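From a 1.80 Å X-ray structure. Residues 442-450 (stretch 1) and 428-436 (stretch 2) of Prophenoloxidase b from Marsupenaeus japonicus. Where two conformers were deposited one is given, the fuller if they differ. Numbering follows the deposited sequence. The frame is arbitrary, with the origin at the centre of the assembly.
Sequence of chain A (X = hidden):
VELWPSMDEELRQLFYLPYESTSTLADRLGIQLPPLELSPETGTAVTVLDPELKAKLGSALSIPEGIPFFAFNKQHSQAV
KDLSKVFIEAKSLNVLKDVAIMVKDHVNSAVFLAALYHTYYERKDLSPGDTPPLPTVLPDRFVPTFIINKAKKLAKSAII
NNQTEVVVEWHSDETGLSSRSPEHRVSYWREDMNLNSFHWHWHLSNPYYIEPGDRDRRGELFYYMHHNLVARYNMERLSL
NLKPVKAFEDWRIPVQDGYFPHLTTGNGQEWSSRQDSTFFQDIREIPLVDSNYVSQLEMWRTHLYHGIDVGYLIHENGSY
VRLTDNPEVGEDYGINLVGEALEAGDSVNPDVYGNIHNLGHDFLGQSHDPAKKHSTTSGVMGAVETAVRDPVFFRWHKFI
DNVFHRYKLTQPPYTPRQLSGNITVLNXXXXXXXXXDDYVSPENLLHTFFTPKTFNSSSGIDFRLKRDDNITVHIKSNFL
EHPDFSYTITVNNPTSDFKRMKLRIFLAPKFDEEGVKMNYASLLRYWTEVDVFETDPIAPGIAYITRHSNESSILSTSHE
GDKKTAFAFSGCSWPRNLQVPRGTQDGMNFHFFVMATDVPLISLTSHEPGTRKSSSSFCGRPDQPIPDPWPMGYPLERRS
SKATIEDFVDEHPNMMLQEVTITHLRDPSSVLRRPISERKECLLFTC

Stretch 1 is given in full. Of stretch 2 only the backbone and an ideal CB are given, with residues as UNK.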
ATOM      1  N   PRO A 442     -33.561  23.405  40.181  1.00 30.97           N
ATOM      2  CA  PRO A 442     -32.897  22.820  41.344  1.00 36.84           C
ATOM      3  C   PRO A 442     -31.462  23.319  41.390  1.00 36.86           C
ATOM      4  O   PRO A 442     -30.897  23.703  40.361  1.00 29.63           O
ATOM      5  CB  PRO A 442     -32.917  21.326  41.034  1.00 37.19           C
ATOM      6  CG  PRO A 442     -34.114  21.147  40.178  1.00 39.51           C
ATOM      7  CD  PRO A 442     -34.205  22.385  39.338  1.00 34.26           C
ATOM      8  N   GLU A 443     -30.885  23.324  42.580  1.00 26.89           N
ATOM      9  CA  GLU A 443     -29.514  23.768  42.800  0.53 30.41           C
ATOM     10  C   GLU A 443     -28.529  22.932  41.987  1.00 30.09           C
ATOM     11  O   GLU A 443     -28.722  21.725  41.841  1.00 27.53           O
ATOM     12  CB  GLU A 443     -29.186  23.614  44.281  0.53 33.64           C
ATOM     13  CG  GLU A 443     -28.172  24.590  44.819  0.53 33.99           C
ATOM     14  CD  GLU A 443     -28.208  24.659  46.336  0.53 39.90           C
ATOM     15  OE1 GLU A 443     -27.239  24.193  46.974  0.53 37.72           O
ATOM     16  OE2 GLU A 443     -29.207  25.178  46.884  0.53 39.13           O
ATOM     17  N   ASN A 444     -27.475  23.574  41.486  1.00 24.75           N
ATOM     18  CA  ASN A 444     -26.382  22.907  40.773  1.00 26.54           C
ATOM     19  C   ASN A 444     -26.769  22.286  39.434  1.00 25.53           C
ATOM     20  O   ASN A 444     -26.101  21.361  38.954  1.00 24.24           O
ATOM     21  CB  ASN A 444     -25.703  21.882  41.680  1.00 23.56           C
ATOM     22  CG  ASN A 444     -25.226  22.497  42.965  1.00 28.87           C
ATOM     23  OD1 ASN A 444     -24.584  23.551  42.954  1.00 24.02           O
ATOM     24  ND2 ASN A 444     -25.553  21.862  44.094  1.00 28.80           N
ATOM     25  N   LEU A 445     -27.842  22.808  38.847  1.00 24.13           N
ATOM     26  CA  LEU A 445     -28.307  22.383  37.532  1.00 22.51           C
ATOM     27  C   LEU A 445     -28.312  23.563  36.573  1.00 28.11           C
ATOM     28  O   LEU A 445     -28.882  24.622  36.873  1.00 23.82           O
ATOM     29  CB  LEU A 445     -29.711  21.774  37.622  1.00 25.02           C
ATOM     30  CG  LEU A 445     -30.398  21.373  36.310  1.00 32.68           C
ATOM     31  CD1 LEU A 445     -29.649  20.243  35.604  1.00 27.05           C
ATOM     32  CD2 LEU A 445     -31.855  20.977  36.542  1.00 30.22           C
ATOM     33  N   LEU A 446     -27.662  23.393  35.422  1.00 21.89           N
ATOM     34  CA  LEU A 446     -27.635  24.433  34.395  1.00 23.43           C
ATOM     35  C   LEU A 446     -28.301  23.907  33.133  1.00 26.48           C
ATOM     36  O   LEU A 446     -28.281  22.698  32.870  1.00 25.82           O
ATOM     37  CB  LEU A 446     -26.194  24.850  34.082  1.00 21.83           C
ATOM     38  CG  LEU A 446     -25.374  25.412  35.249  1.00 26.64           C
ATOM     39  CD1 LEU A 446     -23.987  25.830  34.773  1.00 22.91           C
ATOM     40  CD2 LEU A 446     -26.093  26.593  35.888  1.00 24.96           C
ATOM     41  N   HIS A 447     -28.905  24.802  32.353  1.00 21.77           N
ATOM     42  CA  HIS A 447     -29.556  24.373  31.121  1.00 21.07           C
ATOM     43  C   HIS A 447     -28.987  25.063  29.895  1.00 22.53           C
ATOM     44  O   HIS A 447     -28.379  26.126  29.981  1.00 23.23           O
ATOM     45  CB  HIS A 447     -31.068  24.625  31.162  1.00 24.24           C
ATOM     46  CG  HIS A 447     -31.808  23.746  32.117  1.00 24.39           C
ATOM     47  ND1 HIS A 447     -32.154  24.155  33.385  1.00 27.47           N
ATOM     48  CD2 HIS A 447     -32.267  22.476  31.990  1.00 29.75           C
ATOM     49  CE1 HIS A 447     -32.798  23.175  34.000  1.00 29.18           C
ATOM     50  NE2 HIS A 447     -32.880  22.149  33.176  1.00 28.50           N
ATOM     51  N   THR A 448     -29.181  24.427  28.749  1.00 20.77           N
ATOM     52  CA  THR A 448     -28.871  25.065  27.473  0.81 20.94           C
ATOM     53  C   THR A 448     -30.005  24.770  26.523  1.00 20.95           C
ATOM     54  O   THR A 448     -30.772  23.823  26.719  1.00 24.27           O
ATOM     55  CB  THR A 448     -27.540  24.600  26.819  0.81 21.11           C
ATOM     56  OG1 THR A 448     -27.658  23.239  26.388  0.81 17.52           O
ATOM     57  CG2 THR A 448     -26.361  24.753  27.772  0.81 21.18           C
ATOM     58  N   PHE A 449     -30.163  25.625  25.516  1.00 20.61           N
ATOM     59  CA  PHE A 449     -31.204  25.430  24.500  1.00 26.64           C
ATOM     60  C   PHE A 449     -30.927  26.308  23.284  1.00 23.45           C
ATOM     61  O   PHE A 449     -30.047  27.170  23.331  1.00 26.34           O
ATOM     62  CB  PHE A 449     -32.606  25.721  25.067  1.00 24.32           C
ATOM     63  CG  PHE A 449     -32.647  26.889  26.014  1.00 22.59           C
ATOM     64  CD1 PHE A 449     -32.370  28.176  25.572  1.00 27.78           C
ATOM     65  CD2 PHE A 449     -32.969  26.696  27.346  1.00 27.84           C
ATOM     66  CE1 PHE A 449     -32.404  29.251  26.445  1.00 33.46           C
ATOM     67  CE2 PHE A 449     -33.008  27.766  28.226  1.00 24.53           C
ATOM     68  CZ  PHE A 449     -32.727  29.043  27.773  1.00 28.17           C
ATOM     69  N   PHE A 450     -31.658  26.098  22.195  1.00 21.41           N
ATOM     70  CA  PHE A 450     -31.457  26.944  21.020  1.00 24.72           C
ATOM     71  C   PHE A 450     -32.465  28.088  20.965  1.00 31.98           C
ATOM     72  O   PHE A 450     -33.640  27.903  21.278  1.00 30.50           O
ATOM     73  CB  PHE A 450     -31.476  26.134  19.722  1.00 20.68           C
ATOM     74  CG  PHE A 450     -30.239  25.306  19.519  1.00 24.31           C
ATOM     75  CD1 PHE A 450     -29.118  25.852  18.902  1.00 25.13           C
ATOM     76  CD2 PHE A 450     -30.186  23.990  19.963  1.00 24.17           C
ATOM     77  CE1 PHE A 450     -27.965  25.092  18.721  1.00 26.70           C
ATOM     78  CE2 PHE A 450     -29.038  23.223  19.789  1.00 31.30           C
ATOM     79  CZ  PHE A 450     -27.930  23.772  19.167  1.00 21.87           C
ATOM     80  N   UNK A 428     -19.633  25.332  48.156  1.00 23.56           N
ATOM     81  CA  UNK A 428     -19.829  25.854  46.817  1.00 22.84           C
ATOM     82  C   UNK A 428     -21.250  25.506  46.427  1.00 21.17           C
ATOM     83  O   UNK A 428     -21.695  24.378  46.654  1.00 27.47           O
ATOM     84  CB  UNK A 428     -18.811  25.290  45.824  1.00 22.84           C
ATOM     85  N   UNK A 429     -21.985  26.469  45.885  1.00 20.58           N
ATOM     86  CA  UNK A 429     -23.314  26.201  45.350  0.57 23.00           C
ATOM     87  C   UNK A 429     -23.518  26.995  44.067  1.00 25.98           C
ATOM     88  O   UNK A 429     -23.037  28.119  43.947  1.00 27.21           O
ATOM     89  CB  UNK A 429     -24.395  26.546  46.376  0.57 23.00           C
ATOM     90  N   UNK A 430     -24.231  26.399  43.119  1.00 23.82           N
ATOM     91  CA  UNK A 430     -24.495  27.029  41.842  1.00 22.70           C
ATOM     92  C   UNK A 430     -26.007  27.085  41.658  1.00 22.44           C
ATOM     93  O   UNK A 430     -26.708  26.106  41.943  1.00 26.11           O
ATOM     94  CB  UNK A 430     -23.817  26.277  40.695  1.00 22.70           C
ATOM     95  N   UNK A 431     -26.514  28.223  41.195  1.00 22.90           N
ATOM     96  CA  UNK A 431     -27.957  28.379  41.043  1.00 25.48           C
ATOM     97  C   UNK A 431     -28.343  29.131  39.779  1.00 21.43           C
ATOM     98  O   UNK A 431     -27.988  30.303  39.586  1.00 22.27           O
ATOM     99  CB  UNK A 431     -28.531  29.104  42.262  1.00 25.48           C
ATOM    100  N   UNK A 432     -29.093  28.451  38.928  1.00 24.84           N
ATOM    101  CA  UNK A 432     -29.588  29.052  37.710  1.00 26.94           C
ATOM    102  C   UNK A 432     -30.621  30.104  38.075  1.00 32.33           C
ATOM    103  O   UNK A 432     -31.451  29.893  38.961  1.00 27.22           O
ATOM    104  CB  UNK A 432     -30.179  27.997  36.772  1.00 26.94           C
ATOM    105  N   UNK A 433     -30.555  31.239  37.394  1.00 27.57           N
ATOM    106  CA  UNK A 433     -31.485  32.336  37.632  0.51 35.81           C
ATOM    107  C   UNK A 433     -32.843  32.037  36.998  1.00 39.59           C
ATOM    108  O   UNK A 433     -32.969  31.125  36.178  1.00 32.76           O
ATOM    109  CB  UNK A 433     -30.918  33.646  37.082  0.51 35.81           C
ATOM    110  N   UNK A 434     -33.861  32.801  37.385  1.00 36.62           N
ATOM    111  CA  UNK A 434     -35.190  32.668  36.793  0.66 35.93           C
ATOM    112  C   UNK A 434     -35.140  32.956  35.302  1.00 33.74           C
ATOM    113  O   UNK A 434     -34.569  33.962  34.881  1.00 41.51           O
ATOM    114  CB  UNK A 434     -36.184  33.606  37.480  0.66 35.93           C
ATOM    115  N   UNK A 435     -35.735  32.081  34.500  1.00 32.77           N
ATOM    116  CA  UNK A 435     -35.757  32.294  33.058  1.00 37.10           C
ATOM    117  C   UNK A 435     -37.093  31.925  32.420  1.00 30.97           C
ATOM    118  O   UNK A 435     -37.386  32.339  31.296  1.00 35.79           O
ATOM    119  CB  UNK A 435     -34.637  31.485  32.401  1.00 37.10           C
ATOM    120  N   UNK A 436     -37.902  31.146  33.128  1.00 36.74           N
ATOM    121  CA  UNK A 436     -39.240  30.835  32.638  1.00 37.77           C
ATOM    122  C   UNK A 436     -40.236  30.761  33.799  1.00 43.82           C
ATOM    123  O   UNK A 436     -39.950  30.157  34.837  1.00 37.17           O
ATOM    124  CB  UNK A 436     -39.230  29.518  31.860  1.00 37.77           C
TER

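Position 428 lies on an extended backbone (phi/psi -146/133), and its ideal CB has nothing of stretch 1 within 5.5 Å. Stretch 1 sets no demand here, and many side chains would do; the residue is Val428.

At position 429 CA-to-CB points sideways, and the ideal CB lies 3.7 Å from Glu443 OE1. A carboxylate so near invites a short donor, such as serine or threonine, while another acid would be unwelcome. The residue is Thr429, and its OG1 gives a weak hydrogen bond to Glu443 OE1 at 2.8 Å.

Position 430 is held by its backbone. Its N donates to Asn444 OD1 (2.9 Å) and its O accepts from Asn444 N (2.7 Å), so a single asparagine in the turn from Pro442 to Leu445 serves both groups. The CB points sideways, 3.6 Å from Asn444 OD1 and 5.3 Å from Leu446 CD2; a compact or branched apolar side chain would suit the leucine. Val430 fills the place, with CG1 3.9 Å from Leu446 CD2.

At position 431 the CB points away, its nearest neighbour in stretch 1 being Glu443 CG at 5.2 Å. Many side chains fit, and a long polar one could turn back. Gln431 does so: with chi2 at 65°, its OE1 comes within 3.6 Å of Glu443 CA, and water 2 bridges Gln431 OE1 (2.9 Å) and Glu443 OE2 (3.2 Å). Gln431 NE2 donates to the backbone O of position 432 at 2.9 Å.

Position 432 points toward stretch 1, with its CB 3.6 Å from Leu445 O and 5.5 Å from His447 ND1. The backbone N of His447 offers a second donor, so an acceptor is favoured; aspartate, glutamate or glutamine could be considered, the longer ones having more reach. Glu432 uses both oxygens: OE1 accepts from His447 ND1 and OE2 from His447 N, each at 2.8 Å. Water 3 links Glu432 N (2.8 Å) to Leu445 O (2.6 Å).

Positions 433 and 434 are out of reach, leaving the choice open; they are Glu433 and His434.

Position 435 points toward stretch 1 but has no atom of it within 5.5 Å of the ideal CB. A large apolar or aromatic side chain, such as leucine, methionine, phenylalanine, tyrosine or tryptophan, could span the gap to Phe449. Trp435 places CZ3 3.8 Å from Phe449 CE2, which lies over one face of the indole, while its NE1 donates to Glu432 OE1 at 3.0 Å.

Position 436 is out of reach again, and is Ile436.

Stretch 2 428-436: VTVQEEHWI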
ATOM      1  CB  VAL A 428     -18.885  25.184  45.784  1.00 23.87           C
ATOM      2  CG1 VAL A 428     -19.093  25.801  44.417  1.00 23.88           C
ATOM      3  CG2 VAL A 428     -17.419  25.303  46.191  1.00 24.37           C
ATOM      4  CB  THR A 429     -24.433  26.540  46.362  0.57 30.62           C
ATOM      5  OG1 THR A 429     -25.709  26.252  45.777  0.57 29.32           O
ATOM      6  CG2 THR A 429     -24.388  28.003  46.741  0.57 33.41           C
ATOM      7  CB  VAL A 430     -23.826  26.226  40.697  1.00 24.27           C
ATOM      8  CG1 VAL A 430     -24.270  26.736  39.339  1.00 24.58           C
ATOM      9  CG2 VAL A 430     -22.310  26.302  40.826  1.00 21.78           C
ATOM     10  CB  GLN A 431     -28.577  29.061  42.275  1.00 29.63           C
ATOM     11  CG  GLN A 431     -30.083  29.320  42.140  1.00 27.67           C
ATOM     12  CD  GLN A 431     -30.899  28.042  42.064  1.00 26.74           C
ATOM     13  OE1 GLN A 431     -30.766  27.155  42.910  1.00 30.19           O
ATOM     14  NE2 GLN A 431     -31.744  27.935  41.040  1.00 31.44           N
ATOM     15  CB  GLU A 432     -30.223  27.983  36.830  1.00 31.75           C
ATOM     16  CG  GLU A 432     -30.566  28.458  35.439  1.00 25.96           C
ATOM     17  CD  GLU A 432     -30.872  27.311  34.505  1.00 26.12           C
ATOM     18  OE1 GLU A 432     -31.920  26.651  34.690  1.00 35.02           O
ATOM     19  OE2 GLU A 432     -30.058  27.082  33.579  1.00 34.87           O
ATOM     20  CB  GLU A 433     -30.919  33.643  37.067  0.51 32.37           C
ATOM     21  CG  GLU A 433     -30.877  34.808  38.063  0.51 44.81           C
ATOM     22  CD  GLU A 433     -29.921  34.573  39.223  0.51 40.22           C
ATOM     23  OE1 GLU A 433     -28.797  35.122  39.203  0.51 41.10           O
ATOM     24  OE2 GLU A 433     -30.291  33.846  40.166  0.51 37.68           O
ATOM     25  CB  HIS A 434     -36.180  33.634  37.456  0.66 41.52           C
ATOM     26  CG  HIS A 434     -37.472  33.778  36.709  0.66 37.05           C
ATOM     27  ND1 HIS A 434     -37.663  34.728  35.728  0.66 42.44           N
ATOM     28  CD2 HIS A 434     -38.632  33.087  36.794  0.66 36.67           C
ATOM     29  CE1 HIS A 434     -38.885  34.615  35.239  0.66 44.37           C
ATOM     30  NE2 HIS A 434     -39.496  33.629  35.872  0.66 44.73           N
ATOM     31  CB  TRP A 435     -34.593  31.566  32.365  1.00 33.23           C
ATOM     32  CG  TRP A 435     -34.591  30.072  32.538  1.00 29.63           C
ATOM     33  CD1 TRP A 435     -33.970  29.359  33.523  1.00 30.67           C
ATOM     34  CD2 TRP A 435     -35.214  29.113  31.678  1.00 28.02           C
ATOM     35  NE1 TRP A 435     -34.177  28.013  33.330  1.00 29.05           N
ATOM     36  CE2 TRP A 435     -34.940  27.837  32.206  1.00 29.10           C
ATOM     37  CE3 TRP A 435     -35.980  29.210  30.509  1.00 29.88           C
ATOM     38  CZ2 TRP A 435     -35.411  26.666  31.612  1.00 30.50           C
ATOM     39  CZ3 TRP A 435     -36.450  28.050  29.926  1.00 32.70           C
ATOM     40  CH2 TRP A 435     -36.163  26.796  30.476  1.00 30.08           C
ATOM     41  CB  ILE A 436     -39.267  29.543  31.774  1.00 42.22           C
ATOM     42  CG1 ILE A 436     -40.614  29.408  31.059  1.00 35.97           C
ATOM     43  CG2 ILE A 436     -38.944  28.300  32.608  1.00 39.63           C
ATOM     44  CD1 ILE A 436     -40.737  28.165  30.192  1.00 40.97           C
TER
HETATM   45  O   HOH W   1     -24.650  22.773  46.760  1.00 41.13           O
HETATM   46  O   HOH W   2     -29.654  28.002  45.443  1.00 40.97           O
HETATM   47  O   HOH W   3     -29.384  25.719  39.227  1.00 27.07           O
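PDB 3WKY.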